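Side-chain contacts in PHOX (Pseudomonas fluorescens, PDB 4A9V), which hydrolyses phosphate monoesters as an alkaline phosphatase of the PhoX family, a beta-propeller enzyme built round an iron-calcium cofactor: residues Ser466-Pro471 and Gly519-Phe524; Arg523-Pro528 and Leu545-Gln550; Glu296-Phe301 and Ala327-Gly332; Asp282-Val287 and Asp438-Thr443. One frame throughout, in Å; residues are numbered along the deposited sequence.

Interaction 1. Residues Ser466-Pro471 and Gly519-Phe524; sequences SSNITP and GEIRRF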
loop_
_atom_site.group_PDB
_atom_site.type_symbol
_atom_site.label_atom_id
_atom_site.label_comp_id
_atom_site.label_asym_id
_atom_site.label_seq_id
_atom_site.Cartn_x
_atom_site.Cartn_y
_atom_site.Cartn_z
ATOM N N SER A 466 12.950 10.689 -18.068
ATOM C CA SER A 466 13.050 9.983 -19.329
ATOM C C SER A 466 12.126 10.593 -20.382
ATOM O O SER A 466 11.306 11.466 -20.094
ATOM C CB SER A 466 12.733 8.495 -19.125
ATOM O OG SER A 466 11.473 8.313 -18.491
ATOM N N SER A 467 12.293 10.142 -21.617
ATOM C CA SER A 467 11.725 10.865 -22.739
ATOM C C SER A 467 10.201 10.782 -22.803
ATOM O O SER A 467 9.575 11.538 -23.549
ATOM C CB SER A 467 12.318 10.342 -24.039
ATOM O OG SER A 467 12.060 8.958 -24.169
ATOM N N ASN A 468 9.613 9.805 -22.116
ATOM C CA ASN A 468 8.158 9.723 -22.008
ATOM C C ASN A 468 7.556 10.652 -20.951
ATOM O O ASN A 468 6.325 10.748 -20.823
ATOM C CB ASN A 468 7.671 8.265 -21.845
ATOM C CG ASN A 468 8.381 7.477 -20.741
ATOM O OD1 ASN A 468 9.507 7.779 -20.325
ATOM N ND2 ASN A 468 7.748 6.372 -20.344
ATOM N N ILE A 469 8.417 11.408 -20.277
ATOM C CA ILE A 469 8.003 12.539 -19.453
ATOM C C ILE A 469 8.158 13.830 -20.256
ATOM O O ILE A 469 9.219 14.094 -20.817
ATOM C CB ILE A 469 8.862 12.632 -18.170
ATOM C CG1 ILE A 469 8.676 11.385 -17.299
ATOM C CG2 ILE A 469 8.518 13.891 -17.394
ATOM C CD1 ILE A 469 7.255 11.161 -16.822
ATOM N N THR A 470 7.137 14.673 -20.198
ATOM C CA THR A 470 7.135 15.950 -20.891
ATOM C C THR A 470 6.713 17.058 -19.937
ATOM O O THR A 470 6.123 16.783 -18.895
ATOM C CB THR A 470 6.144 15.939 -22.066
ATOM O OG1 THR A 470 4.805 15.936 -21.554
ATOM C CG2 THR A 470 6.366 14.729 -22.961
ATOM N N PRO A 471 6.853 18.321 -20.369
ATOM C CA PRO A 471 6.342 19.383 -19.515
ATOM C C PRO A 471 4.833 19.324 -19.313
ATOM O O PRO A 471 4.332 19.826 -18.307
ATOM C CB PRO A 471 6.760 20.653 -20.260
ATOM C CG PRO A 471 8.040 20.254 -20.914
ATOM C CD PRO A 471 7.783 18.845 -21.387
ATOM N N GLY A 519 5.037 3.224 -23.853
ATOM C CA GLY A 519 5.594 4.103 -22.848
ATOM C C GLY A 519 4.839 5.403 -22.649
ATOM O O GLY A 519 5.184 6.171 -21.758
ATOM N N GLU A 520 3.823 5.660 -23.472
ATOM C CA GLU A 520 3.105 6.925 -23.389
ATOM C C GLU A 520 2.359 7.040 -22.060
ATOM O O GLU A 520 1.701 6.089 -21.624
ATOM C CB GLU A 520 2.125 7.073 -24.556
ATOM C CG GLU A 520 1.455 8.436 -24.588
ATOM C CD GLU A 520 0.517 8.644 -25.762
ATOM O OE1 GLU A 520 0.309 7.706 -26.565
ATOM O OE2 GLU A 520 -0.079 9.741 -25.828
ATOM N N ILE A 521 2.390 8.235 -21.474
ATOM C CA ILE A 521 1.715 8.538 -20.215
ATOM C C ILE A 521 0.864 9.795 -20.384
ATOM O O ILE A 521 1.351 10.806 -20.902
ATOM C CB ILE A 521 2.741 8.766 -19.081
ATOM C CG1 ILE A 521 3.573 7.499 -18.866
ATOM C CG2 ILE A 521 2.033 9.164 -17.799
ATOM C CD1 ILE A 521 4.828 7.707 -18.041
ATOM N N ARG A 522 -0.398 9.723 -19.964
ATOM C CA ARG A 522 -1.304 10.873 -19.967
ATOM C C ARG A 522 -1.874 11.103 -18.572
ATOM O O ARG A 522 -2.257 10.158 -17.883
ATOM C CB ARG A 522 -2.448 10.653 -20.963
ATOM C CG ARG A 522 -1.984 10.525 -22.401
ATOM C CD ARG A 522 -3.146 10.413 -23.365
ATOM N NE ARG A 522 -2.639 10.137 -24.697
ATOM C CZ ARG A 522 -3.379 10.071 -25.789
ATOM N NH1 ARG A 522 -4.683 10.262 -25.724
ATOM N NH2 ARG A 522 -2.807 9.756 -26.938
ATOM N N ARG A 523 -1.969 12.362 -18.160
ATOM C CA ARG A 523 -2.584 12.704 -16.882
ATOM C C ARG A 523 -4.098 12.587 -16.981
ATOM O O ARG A 523 -4.707 13.110 -17.922
ATOM C CB ARG A 523 -2.189 14.118 -16.449
ATOM C CG ARG A 523 -2.581 14.433 -15.018
ATOM C CD ARG A 523 -2.197 15.846 -14.601
ATOM N NE ARG A 523 -0.753 16.054 -14.607
ATOM C CZ ARG A 523 -0.088 16.763 -15.515
ATOM N NH1 ARG A 523 -0.716 17.346 -16.528
ATOM N NH2 ARG A 523 1.214 16.957 -15.371
ATOM N N PHE A 524 -4.694 11.891 -16.016
ATOM C CA PHE A 524 -6.122 11.570 -16.037
ATOM C C PHE A 524 -6.918 12.333 -14.974
ATOM O O PHE A 524 -8.041 12.753 -15.247
ATOM C CB PHE A 524 -6.315 10.057 -15.860
ATOM C CG PHE A 524 -7.754 9.634 -15.772
ATOM C CD1 PHE A 524 -8.517 9.468 -16.912
ATOM C CD2 PHE A 524 -8.333 9.361 -14.545
ATOM C CE1 PHE A 524 -9.848 9.099 -16.820
ATOM C CE2 PHE A 524 -9.652 8.958 -14.453
ATOM C CZ PHE A 524 -10.405 8.803 -15.595
HETATM O O HOH W 1 4.451 10.053 -22.719
HETATM O O HOH W 2 2.487 19.464 -16.154
#

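Interaction 2. Residues Arg523-Pro528 and Leu545-Gln550; sequences RFMVGP and LFVGIQ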
loop_
_atom_site.group_PDB
_atom_site.type_symbol
_atom_site.label_atom_id
_atom_site.label_comp_id
_atom_site.label_asym_id
_atom_site.label_seq_id
_atom_site.Cartn_x
_atom_site.Cartn_y
_atom_site.Cartn_z
ATOM N N ARG A 523 -1.969 12.362 -18.160
ATOM C CA ARG A 523 -2.584 12.704 -16.882
ATOM C C ARG A 523 -4.098 12.587 -16.981
ATOM O O ARG A 523 -4.707 13.110 -17.922
ATOM C CB ARG A 523 -2.189 14.118 -16.449
ATOM C CG ARG A 523 -2.581 14.433 -15.018
ATOM C CD ARG A 523 -2.197 15.846 -14.601
ATOM N NE ARG A 523 -0.753 16.054 -14.607
ATOM C CZ ARG A 523 -0.088 16.763 -15.515
ATOM N NH1 ARG A 523 -0.716 17.346 -16.528
ATOM N NH2 ARG A 523 1.214 16.957 -15.371
ATOM N N PHE A 524 -4.694 11.891 -16.016
ATOM C CA PHE A 524 -6.122 11.570 -16.037
ATOM C C PHE A 524 -6.918 12.333 -14.974
ATOM O O PHE A 524 -8.041 12.753 -15.247
ATOM C CB PHE A 524 -6.315 10.057 -15.860
ATOM C CG PHE A 524 -7.754 9.634 -15.772
ATOM C CD1 PHE A 524 -8.517 9.468 -16.912
ATOM C CD2 PHE A 524 -8.333 9.361 -14.545
ATOM C CE1 PHE A 524 -9.848 9.099 -16.820
ATOM C CE2 PHE A 524 -9.652 8.958 -14.453
ATOM C CZ PHE A 524 -10.405 8.803 -15.595
ATOM N N MET A 525 -6.390 12.431 -13.754
ATOM C CA MET A 525 -7.117 13.032 -12.638
ATOM C C MET A 525 -6.147 13.833 -11.783
ATOM O O MET A 525 -5.004 13.427 -11.575
ATOM C CB MET A 525 -7.782 11.946 -11.779
ATOM C CG MET A 525 -8.659 12.490 -10.666
ATOM S SD MET A 525 -9.338 11.189 -9.615
ATOM C CE MET A 525 -7.947 10.880 -8.541
ATOM N N VAL A 526 -6.622 14.959 -11.261
ATOM C CA VAL A 526 -5.917 15.675 -10.215
ATOM C C VAL A 526 -6.809 15.769 -8.988
ATOM O O VAL A 526 -8.021 15.970 -9.102
ATOM C CB VAL A 526 -5.496 17.094 -10.664
ATOM C CG1 VAL A 526 -4.711 17.767 -9.552
ATOM C CG2 VAL A 526 -4.692 17.046 -11.958
ATOM N N GLY A 527 -6.218 15.514 -7.826
ATOM C CA GLY A 527 -6.940 15.535 -6.568
ATOM C C GLY A 527 -6.864 16.868 -5.854
ATOM O O GLY A 527 -6.216 17.812 -6.325
ATOM N N PRO A 528 -7.496 16.935 -4.681
ATOM C CA PRO A 528 -7.638 18.180 -3.942
ATOM C C PRO A 528 -6.408 18.516 -3.091
ATOM O O PRO A 528 -5.384 17.822 -3.128
ATOM C CB PRO A 528 -8.873 17.925 -3.071
ATOM C CG PRO A 528 -8.876 16.450 -2.851
ATOM C CD PRO A 528 -8.387 15.882 -4.158
ATOM N N LEU A 545 -14.297 3.299 -12.005
ATOM C CA LEU A 545 -12.978 3.253 -11.395
ATOM C C LEU A 545 -13.096 3.880 -10.016
ATOM O O LEU A 545 -13.526 5.028 -9.894
ATOM C CB LEU A 545 -11.975 4.030 -12.274
ATOM C CG LEU A 545 -10.479 3.984 -11.910
ATOM C CD1 LEU A 545 -9.639 4.563 -13.044
ATOM C CD2 LEU A 545 -10.179 4.729 -10.621
ATOM N N PHE A 546 -12.827 3.091 -8.979
ATOM C CA PHE A 546 -12.827 3.585 -7.607
ATOM C C PHE A 546 -11.408 3.988 -7.219
ATOM O O PHE A 546 -10.463 3.238 -7.464
ATOM C CB PHE A 546 -13.334 2.497 -6.652
ATOM C CG PHE A 546 -14.720 2.006 -6.971
ATOM C CD1 PHE A 546 -15.830 2.684 -6.502
ATOM C CD2 PHE A 546 -14.917 0.846 -7.716
ATOM C CE1 PHE A 546 -17.105 2.210 -6.746
ATOM C CE2 PHE A 546 -16.192 0.375 -7.962
ATOM C CZ PHE A 546 -17.288 1.063 -7.490
ATOM N N VAL A 547 -11.256 5.181 -6.650
ATOM C CA VAL A 547 -9.934 5.695 -6.312
ATOM C C VAL A 547 -10.023 6.448 -4.987
ATOM O O VAL A 547 -11.019 7.116 -4.705
ATOM C CB VAL A 547 -9.368 6.594 -7.440
ATOM C CG1 VAL A 547 -10.255 7.805 -7.692
ATOM C CG2 VAL A 547 -7.941 7.023 -7.129
ATOM N N GLY A 548 -8.993 6.317 -4.163
ATOM C CA GLY A 548 -8.956 6.985 -2.873
ATOM C C GLY A 548 -8.302 8.355 -2.901
ATOM O O GLY A 548 -7.296 8.591 -3.588
ATOM N N ILE A 549 -8.871 9.241 -2.090
ATOM C CA ILE A 549 -8.300 10.537 -1.793
ATOM C C ILE A 549 -7.986 10.547 -0.301
ATOM O O ILE A 549 -8.886 10.519 0.538
ATOM C CB ILE A 549 -9.305 11.658 -2.125
ATOM C CG1 ILE A 549 -9.681 11.638 -3.615
ATOM C CG2 ILE A 549 -8.750 13.009 -1.705
ATOM C CD1 ILE A 549 -8.518 11.777 -4.577
ATOM N N GLN A 550 -6.700 10.448 0.007
ATOM C CA GLN A 550 -6.236 10.241 1.367
ATOM C C GLN A 550 -5.707 11.547 1.959
ATOM O O GLN A 550 -4.999 12.302 1.295
ATOM C CB GLN A 550 -5.142 9.162 1.387
ATOM C CG GLN A 550 -4.799 8.656 2.777
ATOM C CD GLN A 550 -3.515 7.861 2.806
ATOM O OE1 GLN A 550 -2.484 8.313 2.303
ATOM N NE2 GLN A 550 -3.555 6.688 3.430
#

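Interaction 3. Residues Glu296-Phe301 and Ala327-Gly332; sequences EFIYKF and ARFDAG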
loop_
_atom_site.group_PDB
_atom_site.type_symbol
_atom_site.label_atom_id
_atom_site.label_comp_id
_atom_site.label_asym_id
_atom_site.label_seq_id
_atom_site.Cartn_x
_atom_site.Cartn_y
_atom_site.Cartn_z
ATOM N N GLU A 296 15.755 -0.139 1.156
ATOM C CA GLU A 296 15.270 -1.489 1.463
ATOM C C GLU A 296 14.866 -2.225 0.172
ATOM O O GLU A 296 15.241 -1.811 -0.933
ATOM C CB GLU A 296 14.146 -1.444 2.502
ATOM C CG GLU A 296 14.613 -0.992 3.881
ATOM C CD GLU A 296 15.510 -1.972 4.632
ATOM O OE1 GLU A 296 15.721 -3.127 4.205
ATOM O OE2 GLU A 296 15.955 -1.592 5.733
ATOM N N PHE A 297 14.264 -3.405 0.316
ATOM C CA PHE A 297 14.292 -4.410 -0.735
ATOM C C PHE A 297 12.916 -4.745 -1.324
ATOM O O PHE A 297 11.861 -4.353 -0.804
ATOM C CB PHE A 297 14.941 -5.692 -0.215
ATOM C CG PHE A 297 16.263 -5.469 0.478
ATOM C CD1 PHE A 297 17.263 -4.732 -0.134
ATOM C CD2 PHE A 297 16.524 -6.038 1.720
ATOM C CE1 PHE A 297 18.502 -4.594 0.460
ATOM C CE2 PHE A 297 17.752 -5.860 2.339
ATOM C CZ PHE A 297 18.735 -5.123 1.713
ATOM N N ILE A 298 12.957 -5.508 -2.417
ATOM C CA ILE A 298 11.784 -6.108 -3.050
ATOM C C ILE A 298 11.833 -7.623 -2.848
ATOM O O ILE A 298 12.871 -8.253 -3.042
ATOM C CB ILE A 298 11.755 -5.773 -4.556
ATOM C CG1 ILE A 298 11.593 -4.262 -4.754
ATOM C CG2 ILE A 298 10.638 -6.537 -5.258
ATOM C CD1 ILE A 298 11.877 -3.787 -6.162
ATOM N N TYR A 299 10.688 -8.185 -2.468
ATOM C CA TYR A 299 10.557 -9.585 -2.066
ATOM C C TYR A 299 9.538 -10.324 -2.944
ATOM O O TYR A 299 8.714 -9.716 -3.633
ATOM C CB TYR A 299 10.124 -9.690 -0.596
ATOM C CG TYR A 299 11.100 -9.098 0.393
ATOM C CD1 TYR A 299 11.144 -7.725 0.625
ATOM C CD2 TYR A 299 11.914 -9.914 1.170
ATOM C CE1 TYR A 299 12.013 -7.185 1.559
ATOM C CE2 TYR A 299 12.760 -9.382 2.127
ATOM C CZ TYR A 299 12.814 -8.023 2.311
ATOM O OH TYR A 299 13.668 -7.531 3.271
ATOM N N LYS A 300 9.564 -11.650 -2.865
ATOM C CA LYS A 300 8.675 -12.520 -3.634
ATOM C C LYS A 300 8.440 -13.790 -2.823
ATOM O O LYS A 300 9.388 -14.481 -2.468
ATOM C CB LYS A 300 9.328 -12.867 -4.972
ATOM C CG LYS A 300 8.585 -13.865 -5.835
ATOM C CD LYS A 300 9.521 -14.346 -6.937
ATOM C CE LYS A 300 8.858 -15.284 -7.930
ATOM N NZ LYS A 300 9.861 -15.795 -8.906
ATOM N N PHE A 301 7.180 -14.113 -2.577
ATOM C CA PHE A 301 6.821 -15.365 -1.927
ATOM C C PHE A 301 6.215 -16.300 -2.961
ATOM O O PHE A 301 5.396 -15.884 -3.780
ATOM C CB PHE A 301 5.802 -15.108 -0.816
ATOM C CG PHE A 301 5.303 -16.365 -0.154
ATOM C CD1 PHE A 301 6.055 -17.006 0.817
ATOM C CD2 PHE A 301 4.088 -16.917 -0.525
ATOM C CE1 PHE A 301 5.611 -18.185 1.387
ATOM C CE2 PHE A 301 3.620 -18.066 0.082
ATOM C CZ PHE A 301 4.382 -18.702 1.042
ATOM N N ALA A 327 15.143 -9.707 -4.031
ATOM C CA ALA A 327 15.715 -9.395 -5.335
ATOM C C ALA A 327 17.125 -8.824 -5.257
ATOM O O ALA A 327 17.419 -7.955 -4.424
ATOM C CB ALA A 327 14.815 -8.426 -6.088
ATOM N N ARG A 328 17.927 -9.199 -6.253
ATOM C CA ARG A 328 19.142 -8.479 -6.611
ATOM C C ARG A 328 19.027 -8.060 -8.076
ATOM O O ARG A 328 18.486 -8.797 -8.894
ATOM C CB ARG A 328 20.380 -9.362 -6.398
ATOM C CG ARG A 328 21.697 -8.611 -6.528
ATOM C CD ARG A 328 22.905 -9.531 -6.482
ATOM N NE ARG A 328 23.054 -10.181 -5.188
ATOM C CZ ARG A 328 23.897 -11.180 -4.957
ATOM N NH1 ARG A 328 24.601 -11.686 -5.957
ATOM N NH2 ARG A 328 23.980 -11.726 -3.754
ATOM N N PHE A 329 19.426 -6.830 -8.376
ATOM C CA PHE A 329 19.392 -6.297 -9.734
ATOM C C PHE A 329 20.816 -5.978 -10.146
ATOM O O PHE A 329 21.554 -5.356 -9.370
ATOM C CB PHE A 329 18.579 -5.003 -9.782
ATOM C CG PHE A 329 17.134 -5.169 -9.396
ATOM C CD1 PHE A 329 16.752 -5.084 -8.066
ATOM C CD2 PHE A 329 16.155 -5.401 -10.349
ATOM C CE1 PHE A 329 15.437 -5.278 -7.685
ATOM C CE2 PHE A 329 14.835 -5.590 -9.967
ATOM C CZ PHE A 329 14.486 -5.579 -8.630
ATOM N N ASP A 330 21.193 -6.350 -11.365
ATOM C CA ASP A 330 22.507 -5.997 -11.874
ATOM C C ASP A 330 22.578 -4.538 -12.310
ATOM O O ASP A 330 21.644 -3.767 -12.111
ATOM C CB ASP A 330 22.958 -6.971 -12.979
ATOM C CG ASP A 330 22.279 -6.740 -14.330
ATOM O OD1 ASP A 330 21.606 -5.709 -14.548
ATOM O OD2 ASP A 330 22.496 -7.594 -15.214
ATOM N N ALA A 331 23.761 -4.127 -12.742
ATOM C CA ALA A 331 24.034 -2.726 -13.042
ATOM C C ALA A 331 23.324 -2.250 -14.302
ATOM O O ALA A 331 23.300 -1.056 -14.583
ATOM C CB ALA A 331 25.532 -2.506 -13.172
ATOM N N GLY A 332 22.860 -3.189 -15.118
ATOM C CA GLY A 332 22.227 -2.857 -16.378
ATOM C C GLY A 332 23.187 -2.308 -17.411
ATOM O O GLY A 332 24.406 -2.313 -17.224
HETATM O O HOH W 3 15.771 -5.764 -3.575
#

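Interaction 4. Residues Asp282-Val287 and Asp438-Thr443; sequences DGRAVV and DHASKT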
loop_
_atom_site.group_PDB
_atom_site.type_symbol
_atom_site.label_atom_id
_atom_site.label_comp_id
_atom_site.label_asym_id
_atom_site.label_seq_id
_atom_site.Cartn_x
_atom_site.Cartn_y
_atom_site.Cartn_z
ATOM N N ASP A 282 3.128 -23.921 -13.018
ATOM C CA ASP A 282 2.605 -25.133 -12.408
ATOM C C ASP A 282 1.587 -24.891 -11.295
ATOM O O ASP A 282 1.090 -25.842 -10.699
ATOM C CB ASP A 282 3.732 -26.075 -11.955
ATOM C CG ASP A 282 4.503 -25.576 -10.737
ATOM O OD1 ASP A 282 4.237 -24.476 -10.228
ATOM O OD2 ASP A 282 5.443 -26.290 -10.317
ATOM N N GLY A 283 1.093 -23.662 -11.194
ATOM C CA GLY A 283 -0.153 -23.398 -10.487
ATOM C C GLY A 283 -0.023 -22.934 -9.041
ATOM O O GLY A 283 -1.021 -22.866 -8.330
ATOM N N ARG A 284 1.190 -22.623 -8.595
ATOM C CA ARG A 284 1.411 -22.149 -7.236
ATOM C C ARG A 284 1.231 -20.647 -7.143
ATOM O O ARG A 284 1.419 -19.931 -8.117
ATOM C CB ARG A 284 2.805 -22.563 -6.773
ATOM C CG ARG A 284 2.958 -24.076 -6.732
ATOM C CD ARG A 284 4.357 -24.531 -6.366
ATOM N NE ARG A 284 5.365 -24.131 -7.334
ATOM C CZ ARG A 284 6.547 -23.642 -6.969
ATOM N NH1 ARG A 284 6.802 -23.439 -5.681
ATOM N NH2 ARG A 284 7.457 -23.327 -7.872
ATOM N N ALA A 285 0.862 -20.171 -5.960
ATOM C CA ALA A 285 0.673 -18.742 -5.749
ATOM C C ALA A 285 2.007 -18.023 -5.635
ATOM O O ALA A 285 2.947 -18.526 -5.019
ATOM C CB ALA A 285 -0.163 -18.501 -4.501
ATOM N N VAL A 286 2.046 -16.823 -6.196
ATOM C CA VAL A 286 3.194 -15.934 -6.102
ATOM C C VAL A 286 2.701 -14.590 -5.580
ATOM O O VAL A 286 1.660 -14.090 -6.006
ATOM C CB VAL A 286 3.858 -15.760 -7.489
ATOM C CG1 VAL A 286 5.025 -14.788 -7.427
ATOM C CG2 VAL A 286 4.299 -17.114 -8.034
ATOM N N VAL A 287 3.441 -14.039 -4.625
ATOM C CA VAL A 287 3.114 -12.731 -4.062
ATOM C C VAL A 287 4.356 -11.843 -4.090
ATOM O O VAL A 287 5.330 -12.117 -3.393
ATOM C CB VAL A 287 2.599 -12.840 -2.612
ATOM C CG1 VAL A 287 2.098 -11.484 -2.142
ATOM C CG2 VAL A 287 1.524 -13.913 -2.482
ATOM N N ASP A 438 7.399 -17.461 -16.766
ATOM C CA ASP A 438 6.968 -18.290 -15.642
ATOM C C ASP A 438 7.360 -17.599 -14.346
ATOM O O ASP A 438 8.540 -17.347 -14.104
ATOM C CB ASP A 438 7.650 -19.662 -15.721
ATOM C CG ASP A 438 7.139 -20.634 -14.680
ATOM O OD1 ASP A 438 6.350 -20.231 -13.790
ATOM O OD2 ASP A 438 7.555 -21.808 -14.727
ATOM N N HIS A 439 6.368 -17.268 -13.528
ATOM C CA HIS A 439 6.638 -16.620 -12.251
ATOM C C HIS A 439 7.350 -17.502 -11.259
ATOM O O HIS A 439 7.843 -17.010 -10.241
ATOM C CB HIS A 439 5.357 -16.057 -11.644
ATOM C CG HIS A 439 4.811 -14.877 -12.396
ATOM N ND1 HIS A 439 5.339 -13.633 -12.286
ATOM C CD2 HIS A 439 3.794 -14.796 -13.334
ATOM C CE1 HIS A 439 4.687 -12.806 -13.121
ATOM N NE2 HIS A 439 3.738 -13.516 -13.755
ATOM N N ALA A 440 7.533 -18.781 -11.583
ATOM C CA ALA A 440 8.409 -19.635 -10.784
ATOM C C ALA A 440 9.894 -19.327 -10.978
ATOM O O ALA A 440 10.719 -19.803 -10.204
ATOM C CB ALA A 440 8.143 -21.105 -11.077
ATOM N N SER A 441 10.253 -18.681 -12.083
ATOM C CA SER A 441 11.661 -18.485 -12.404
ATOM C C SER A 441 12.377 -17.654 -11.349
ATOM O O SER A 441 11.799 -16.751 -10.740
ATOM C CB SER A 441 11.811 -17.822 -13.768
ATOM O OG SER A 441 11.314 -18.683 -14.768
ATOM N N LYS A 442 13.682 -17.867 -11.256
ATOM C CA LYS A 442 14.503 -17.190 -10.282
ATOM C C LYS A 442 15.362 -16.094 -10.900
ATOM O O LYS A 442 16.099 -15.427 -10.189
ATOM C CB LYS A 442 15.348 -18.211 -9.524
ATOM C CG LYS A 442 14.479 -19.058 -8.593
ATOM C CD LYS A 442 15.211 -20.199 -7.914
ATOM C CE LYS A 442 14.213 -21.237 -7.413
ATOM N NZ LYS A 442 14.827 -22.241 -6.503
ATOM N N THR A 443 15.192 -15.849 -12.197
ATOM C CA THR A 443 15.813 -14.696 -12.846
ATOM C C THR A 443 14.807 -13.961 -13.717
ATOM O O THR A 443 13.744 -14.494 -14.054
ATOM C CB THR A 443 17.035 -15.090 -13.707
ATOM O OG1 THR A 443 16.603 -15.839 -14.845
ATOM C CG2 THR A 443 18.023 -15.928 -12.903
HETATM O O HOH W 4 6.142 -23.471 -12.889
#

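Interaction 1. Residues Ser466-Pro471 and Gly519-Phe524
A side-chain-to-backbone hydrogen bond, backed by a water bridge and a small apolar touch, joins the turn at Asn468 to Gly519, just ahead of strand 521-526. Asn468 ND2 donates to Gly519 O at 2.9 Å, with an N-H...O angle of 163°. The acceptor lies in the plane of the Asn468 amide, while the nitrogen comes to the carbonyl at a bent C=O...N angle of 130°. The amide gets there because CG sits between the backbone N and the carbonyl carbon (chi1 51°), and its rotation is held from the other end: Ser466 OG donates to Asn468 OD1 at 2.7 Å, inside the type I turn Ser466-Ile469. In the beta-propeller fold of PhoX this places the long loop between strands 443-451 and 478-483 against strand 521-526, the last strand in its four-stranded antiparallel sheet. One water gives a hydrogen to Asn468 O and accepts one from Ile521 N, so the first N-H of the strand is tied to the loop through solvent. Beside the amide nitrogen, Ile521 CD1 lies 4.0 Å from Asn468 ND2 and 4.4 Å from Ile469 CD1, and Val450 of strand 443-451 touches all three side chains. Farther along, a second water accepts from Arg523 NH2 and lies within hydrogen-bonding distance of Pro471 O, while Arg523 NH1 donates to Gln472 O and NH2 to Met474 O.

Interaction 2. Residues Arg523-Pro528 and Leu545-Gln550
Apolar packing carries the whole contact between Met525 and Pro528 on one side and Val547 and Ile549 on the other, with no hydrogen bond across. Met525 reaches across with its methyl end. Its CG is anti to the backbone N (chi1 -175°) and the chain runs extended until chi3 bends it, which brings CE to 3.9 Å from Val547 CG1. These two side chains meet tip to tip, SD lying almost as near the same methyl. Met525 CE also approaches Ile549 CD1 at 4.1 Å, where the two chains run at a slant to each other. A closer touch is made by the proline ring: Pro528 CG is 3.6 Å from Ile549 CG2, and Pro528 CD adds a contact at 3.8 Å to the same methyl. Ile549 thus divides its branches, CG2 to the proline ring and CD1 to the methionine methyl. The nearest CA atoms, those of Met525 and Val547, are 10.1 Å apart, so the strands are not paired but face each other through their side chains. A classic beta bulge, in which Phe524 and Met525 both oppose Met511 of strand 510-514, leaves both their CB atoms pointing toward 545-550. Packing of this kind, side chains filling the interface between neighbouring four-stranded antiparallel sheets, is what joins blade to blade in a beta-propeller.

Interaction 3. Residues Glu296-Phe301 and Ala327-Gly332
Ile298 and Ala327 have the most surface buried here, and they are joined first through their backbones: Ala327 N donates to Ile298 O at 2.9 Å, with an N-H...O angle of 151°. Strands 296-303 and 322-329 are antiparallel neighbours in their sheet, and this bond falls near the end of their pairing. The reciprocal link is opened up by solvent, a water accepting from Ile298 N and donating to Ala327 O at 2.9 Å. At side-chain level the CB atoms of Ile298 and Ala327 stand 4.3 Å apart, and both side chains touch Trp345 of strand 340-347. Ile298 extends past this alanine. Its CG1 lies beside the backbone N, opposite the carbonyl carbon (chi1 -64°), and CD1 continues outward to Phe329, the third contributor. There CD1 is 4.0 Å from Phe329 CZ and about as far from CE1, the two side chains crossing at roughly a right angle, with the methyl coming obliquely to the ring. The ring is held further by Trp446, edge-to-face, and by Phe444. Beyond it, Asp330 OD1 accepts from Gly332 N in an Asx turn as the chain leaves the strand. Every side chain that touches across the contact is aliphatic or aromatic, and the backbone polar atoms of Ile298 and Ala327 are met directly or by the water, which is consistent with the end of the strand pair staying buried as its backbones part.

Interaction 4. Residues Asp282-Val287 and Asp438-Thr443
Van der Waals touches make the direct contact, in which Val286 of strand 284-290 and Arg284 near by in the sequence meet His439 and Ala440 of a turn. Val286 CG2 packs on His439 CB at 3.9 Å, the two side chains crossing at about a right angle. With chi1 at -70° the imidazole leads away from the valine, and its ND1 is hydrogen-bonded to Tyr288 OH. Arg284 NH2 lies 4.0 Å from Ala440 CB, the methyl coming obliquely to the guanidinium. The contact joins the region of strand 284-290 to the loop that leads from strand 428-434 into strand 443-451, all three strands in one large antiparallel sheet of the beta-propeller fold.

No direct hydrogen bond joins the two segments, but polar links run within each and, through Asp281 N and a water, between them. Arg284 bends at chi3, and NE donates to Asp282 OD1 (3.1 Å, 166°) as part of a salt bridge; it meets the oxygen on its syn side, and the oxygen lies in the guanidinium plane. NH1 bonds Ser303 O. Asp438 OD1 accepts from Ala440 N at 2.9 Å, an Asx turn inside the type I turn Asp438-Ser441, the N-H coming from well above the carboxylate plane, and also from Asp281 N. A water accepts from Asp282 N and donates to Asp438 OD2 at 2.9 Å. The OD1 atoms of Asp282 and Asp438 stay 5.9 Å apart.

How the interactions relate
Interactions 1 and 2 share strand 521-526, which meets a loop at its start and another sheet at its end, centres about 18 Å apart. Interactions 3 and 4, centres about 15 Å apart, sit on neighbouring strands of one sheet and touch: Phe301 O lies 2.8 Å from Val287 N. The pairs are separate, nearest atoms at least about 15 Å apart. Interactions 2 and 3 lie nearest the cofactor and metal-site residues: the Ile549 side chain is about 8 Å from that of Glu532, which binds lithium here and calcium in a crystal structure of this protein, and the Ile298 side chain about 12 Å from the mu-oxo-diiron. A separate lithium lies about 8 Å from the Arg284 side chain.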